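Local atomic coordinates of Polyphosphate:AMP phosphotransferase (Meiothermus ruber H328, PDB entry 5O6M), a protein that phosphorylates AMP to ADP and ADP to ATP with inorganic polyphosphate as donor, and also accepts other nucleoside mono- and diphosphates. Residues Tyr125-Val128 with Leu129-Val133. The protein carries 1 engineered substitution. Numbering follows the deposited sequence.
Sequences YEDV and LVVRV. With ATP (adenosine-5'-triphosphate), chain X; PO4 (phosphate ion), chain Z.
E126 and V131 are joined where a 3-10 turn, following strand 117-121 of this P-loop kinase fold, passes into helix 130-133 with L129 as its N-cap residue; the junction forms one wall of the adenosine pocket. Backbone bonds come first. V131 N reaches E126 O at 3.3 Å, almost in line with the carbonyl (C=O...N 171°), while L129 N approaches the same oxygen at 3.2 Å from above the carbonyl plane, so two donors grip one acceptor and tie the turn to the helix start.

Van der Waals contacts fill in the sides. L129 CD1 lies 4.0 Å from Y125 CB. V130 CG1, set between its own backbone N and carbonyl carbon (chi1 61°), touches ATP C2 at 3.6 Å. The same V130 CG1 lies 3.4 Å from the carboxylate oxygen E126 OE1.

The polar ends divide between ligands. E126 OE1 takes a weak bond from the ribose O2', its partner OE2 being held by Q63 and R122; D127 OD1 accepts, also weakly, from ATP N6 at 3.1 Å. On the far side of the turn, R132 lays CB beside V128 O and runs out extended to a phosphate ion, probably from the crystallisation liquor. R132 NH2 donates to phosphate O2 at 3.1 Å. A leucine here has no N-H to offer, and the phosphate would probably be held less firmly on this side. R132 NH1, also weakly bonded to Y146 OH, gives phosphate O4 a weak but nearly straight bond (3.3 Å, 168°).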
ATOM      1  N   TYR D 125      19.794  -2.959  -4.197  1.00 48.28           N
ATOM      2  CA  TYR D 125      21.118  -3.527  -4.417  1.00 50.12           C
ATOM      3  C   TYR D 125      21.361  -4.757  -3.554  1.00 47.74           C
ATOM      4  O   TYR D 125      22.175  -5.607  -3.927  1.00 51.57           O
ATOM      5  CB  TYR D 125      22.195  -2.462  -4.174  1.00 42.90           C
ATOM      6  CG  TYR D 125      22.239  -1.459  -5.304  1.00 46.16           C
ATOM      7  CD1 TYR D 125      22.921  -1.741  -6.478  1.00 47.58           C
ATOM      8  CD2 TYR D 125      21.579  -0.243  -5.207  1.00 47.17           C
ATOM      9  CE1 TYR D 125      22.950  -0.839  -7.527  1.00 41.37           C
ATOM     10  CE2 TYR D 125      21.603   0.668  -6.251  1.00 53.71           C
ATOM     11  CZ  TYR D 125      22.290   0.362  -7.409  1.00 50.98           C
ATOM     12  OH  TYR D 125      22.323   1.259  -8.455  1.00 49.32           O
ATOM     13  N   GLU D 126      20.646  -4.894  -2.435  1.00 49.62           N
ATOM     14  CA  GLU D 126      20.746  -6.114  -1.640  1.00 49.25           C
ATOM     15  C   GLU D 126      20.414  -7.358  -2.454  1.00 51.98           C
ATOM     16  O   GLU D 126      20.854  -8.455  -2.093  1.00 51.43           O
ATOM     17  CB  GLU D 126      19.831  -6.026  -0.417  1.00 50.95           C
ATOM     18  CG  GLU D 126      20.227  -4.949   0.581  1.00 54.91           C
ATOM     19  CD  GLU D 126      21.497  -5.293   1.343  1.00 61.27           C
ATOM     20  OE1 GLU D 126      21.785  -6.498   1.508  1.00 62.69           O
ATOM     21  OE2 GLU D 126      22.206  -4.362   1.784  1.00 62.31           O
ATOM     22  N   ASP D 127      19.642  -7.224  -3.532  1.00 46.98           N
ATOM     23  CA  ASP D 127      19.285  -8.372  -4.356  1.00 48.63           C
ATOM     24  C   ASP D 127      20.379  -8.763  -5.345  1.00 52.21           C
ATOM     25  O   ASP D 127      20.172  -9.694  -6.133  1.00 49.93           O
ATOM     26  CB  ASP D 127      17.971  -8.102  -5.094  1.00 48.67           C
ATOM     27  CG  ASP D 127      16.769  -8.125  -4.164  1.00 49.02           C
ATOM     28  OD1 ASP D 127      16.429  -9.219  -3.662  1.00 61.71           O
ATOM     29  OD2 ASP D 127      16.164  -7.058  -3.929  1.00 54.06           O
ATOM     30  N   VAL D 128      21.525  -8.082  -5.327  1.00 47.04           N
ATOM     31  CA  VAL D 128      22.719  -8.557  -6.019  1.00 49.12           C
ATOM     32  C   VAL D 128      23.891  -8.502  -5.045  1.00 51.45           C
ATOM     33  O   VAL D 128      25.058  -8.530  -5.454  1.00 57.27           O
ATOM     34  CB  VAL D 128      23.019  -7.735  -7.284  1.00 52.06           C
ATOM     35  CG1 VAL D 128      21.906  -7.914  -8.309  1.00 46.00           C
ATOM     36  CG2 VAL D 128      23.247  -6.273  -6.932  1.00 47.66           C
ATOM     37  N   LEU D 129      23.588  -8.425  -3.750  1.00 45.65           N
ATOM     38  CA  LEU D 129      24.624  -8.418  -2.722  1.00 59.83           C
ATOM     39  C   LEU D 129      24.478  -9.646  -1.833  1.00 55.92           C
ATOM     40  O   LEU D 129      25.025 -10.709  -2.143  1.00 55.13           O
ATOM     41  CB  LEU D 129      24.556  -7.135  -1.889  1.00 48.41           C
ATOM     42  CG  LEU D 129      24.906  -5.835  -2.615  1.00 53.12           C
ATOM     43  CD1 LEU D 129      24.549  -4.635  -1.756  1.00 55.84           C
ATOM     44  CD2 LEU D 129      26.388  -5.811  -2.975  1.00 50.56           C
ATOM     45  N   VAL D 130      23.741  -9.515  -0.729  1.00 57.36           N
ATOM     46  CA  VAL D 130      23.494 -10.675   0.124  1.00 59.53           C
ATOM     47  C   VAL D 130      22.868 -11.806  -0.687  1.00 55.80           C
ATOM     48  O   VAL D 130      23.136 -12.986  -0.440  1.00 57.78           O
ATOM     49  CB  VAL D 130      22.626 -10.286   1.336  1.00 54.69           C
ATOM     50  CG1 VAL D 130      21.273  -9.753   0.883  1.00 60.35           C
ATOM     51  CG2 VAL D 130      22.453 -11.479   2.263  1.00 59.36           C
ATOM     52  N   VAL D 131      22.020 -11.463  -1.662  1.00 57.07           N
ATOM     53  CA  VAL D 131      21.408 -12.487  -2.507  1.00 52.05           C
ATOM     54  C   VAL D 131      22.478 -13.217  -3.309  1.00 55.42           C
ATOM     55  O   VAL D 131      22.405 -14.436  -3.507  1.00 51.58           O
ATOM     56  CB  VAL D 131      20.342 -11.856  -3.422  1.00 57.40           C
ATOM     57  CG1 VAL D 131      19.977 -12.814  -4.557  1.00 48.77           C
ATOM     58  CG2 VAL D 131      19.110 -11.478  -2.619  1.00 56.92           C
ATOM     59  N   ARG D 132      23.483 -12.484  -3.792  1.00 60.00           N
ATOM     60  CA  ARG D 132      24.581 -13.101  -4.529  1.00 56.80           C
ATOM     61  C   ARG D 132      25.549 -13.827  -3.598  1.00 61.91           C
ATOM     62  O   ARG D 132      25.923 -14.976  -3.854  1.00 57.91           O
ATOM     63  CB  ARG D 132      25.312 -12.041  -5.350  1.00 51.07           C
ATOM     64  CG  ARG D 132      26.787 -12.334  -5.591  1.00 55.33           C
ATOM     65  CD  ARG D 132      27.365 -11.369  -6.612  1.00 59.32           C
ATOM     66  NE  ARG D 132      28.826 -11.376  -6.622  1.00 70.06           N
ATOM     67  CZ  ARG D 132      29.568 -10.999  -7.659  1.00 70.47           C
ATOM     68  NH1 ARG D 132      28.988 -10.600  -8.784  1.00 68.18           N
ATOM     69  NH2 ARG D 132      30.891 -11.029  -7.576  1.00 74.91           N
ATOM     70  N   VAL D 133      25.962 -13.170  -2.513  1.00 66.48           N
ATOM     71  CA  VAL D 133      26.990 -13.740  -1.643  1.00 67.25           C
ATOM     72  C   VAL D 133      26.529 -15.070  -1.063  1.00 68.76           C
ATOM     73  O   VAL D 133      27.313 -16.020  -0.948  1.00 74.23           O
ATOM     74  CB  VAL D 133      27.369 -12.741  -0.534  1.00 60.46           C
ATOM     75  CG1 VAL D 133      28.125 -13.450   0.578  1.00 64.97           C
ATOM     76  CG2 VAL D 133      28.197 -11.602  -1.110  1.00 54.64           C
TER
HETATM   77  PG  ATP X1001      20.671  -2.888   9.611  1.00 75.78           P
HETATM   78  O1G ATP X1001      20.225  -2.267   8.315  1.00 71.24           O
HETATM   79  O2G ATP X1001      21.974  -3.671   9.474  1.00 69.91           O
HETATM   80  O3G ATP X1001      20.832  -1.858  10.739  1.00 65.50           O
HETATM   81  PB  ATP X1001      18.481  -3.964  11.231  1.00 74.32           P
HETATM   82  O1B ATP X1001      18.790  -4.936  12.302  1.00 78.65           O
HETATM   83  O2B ATP X1001      18.276  -2.513  11.671  1.00 86.75           O
HETATM   84  O3B ATP X1001      19.597  -3.959  10.095  1.00 77.23           O
HETATM   85  PA  ATP X1001      16.771  -4.655   8.910  1.00 68.54           P
HETATM   86  O1A ATP X1001      16.529  -3.367   8.228  1.00 79.29           O
HETATM   87  O2A ATP X1001      15.548  -5.568   8.966  1.00 63.74           O
HETATM   88  O3A ATP X1001      17.178  -4.399  10.429  1.00 82.51           O
HETATM   89  O5' ATP X1001      17.911  -5.526   8.110  1.00 68.17           O
HETATM   90  C5' ATP X1001      18.023  -6.946   8.337  1.00 70.71           C
HETATM   91  C4' ATP X1001      18.736  -7.659   7.212  1.00 67.95           C
HETATM   92  O4' ATP X1001      17.940  -7.669   6.006  1.00 67.74           O
HETATM   93  C3' ATP X1001      20.116  -7.116   6.808  1.00 56.32           C
HETATM   94  O3' ATP X1001      21.124  -8.038   7.205  1.00 62.89           O
HETATM   95  C2' ATP X1001      20.039  -7.023   5.272  1.00 65.01           C
HETATM   96  O2' ATP X1001      21.209  -7.503   4.619  1.00 65.30           O
HETATM   97  C1' ATP X1001      18.866  -7.950   4.982  1.00 61.42           C
HETATM   98  N9  ATP X1001      18.243  -7.774   3.675  1.00 56.55           N
HETATM   99  C8  ATP X1001      17.861  -6.606   3.071  1.00 61.22           C
HETATM  100  N7  ATP X1001      17.431  -6.754   1.840  1.00 56.03           N
HETATM  101  C5  ATP X1001      17.531  -8.119   1.621  1.00 47.67           C
HETATM  102  C6  ATP X1001      17.246  -8.925   0.500  1.00 52.63           C
HETATM  103  N6  ATP X1001      16.832  -8.446  -0.675  1.00 51.38           N
HETATM  104  N1  ATP X1001      17.445 -10.256   0.619  1.00 50.20           N
HETATM  105  C2  ATP X1001      17.913 -10.737   1.774  1.00 52.13           C
HETATM  106  N3  ATP X1001      18.234 -10.075   2.888  1.00 51.27           N
HETATM  107  C4  ATP X1001      18.019  -8.763   2.746  1.00 49.86           C
HETATM  108  P   PO4 Z1003      32.323 -10.272 -11.170  1.00 88.07           P
HETATM  109  O1  PO4 Z1003      32.849  -8.986 -10.578  1.00 73.92           O
HETATM  110  O2  PO4 Z1003      32.499 -11.400 -10.180  1.00 77.45           O
HETATM  111  O3  PO4 Z1003      33.095 -10.587 -12.429  1.00 95.21           O
HETATM  112  O4  PO4 Z1003      30.856 -10.125 -11.502  1.00 78.32           O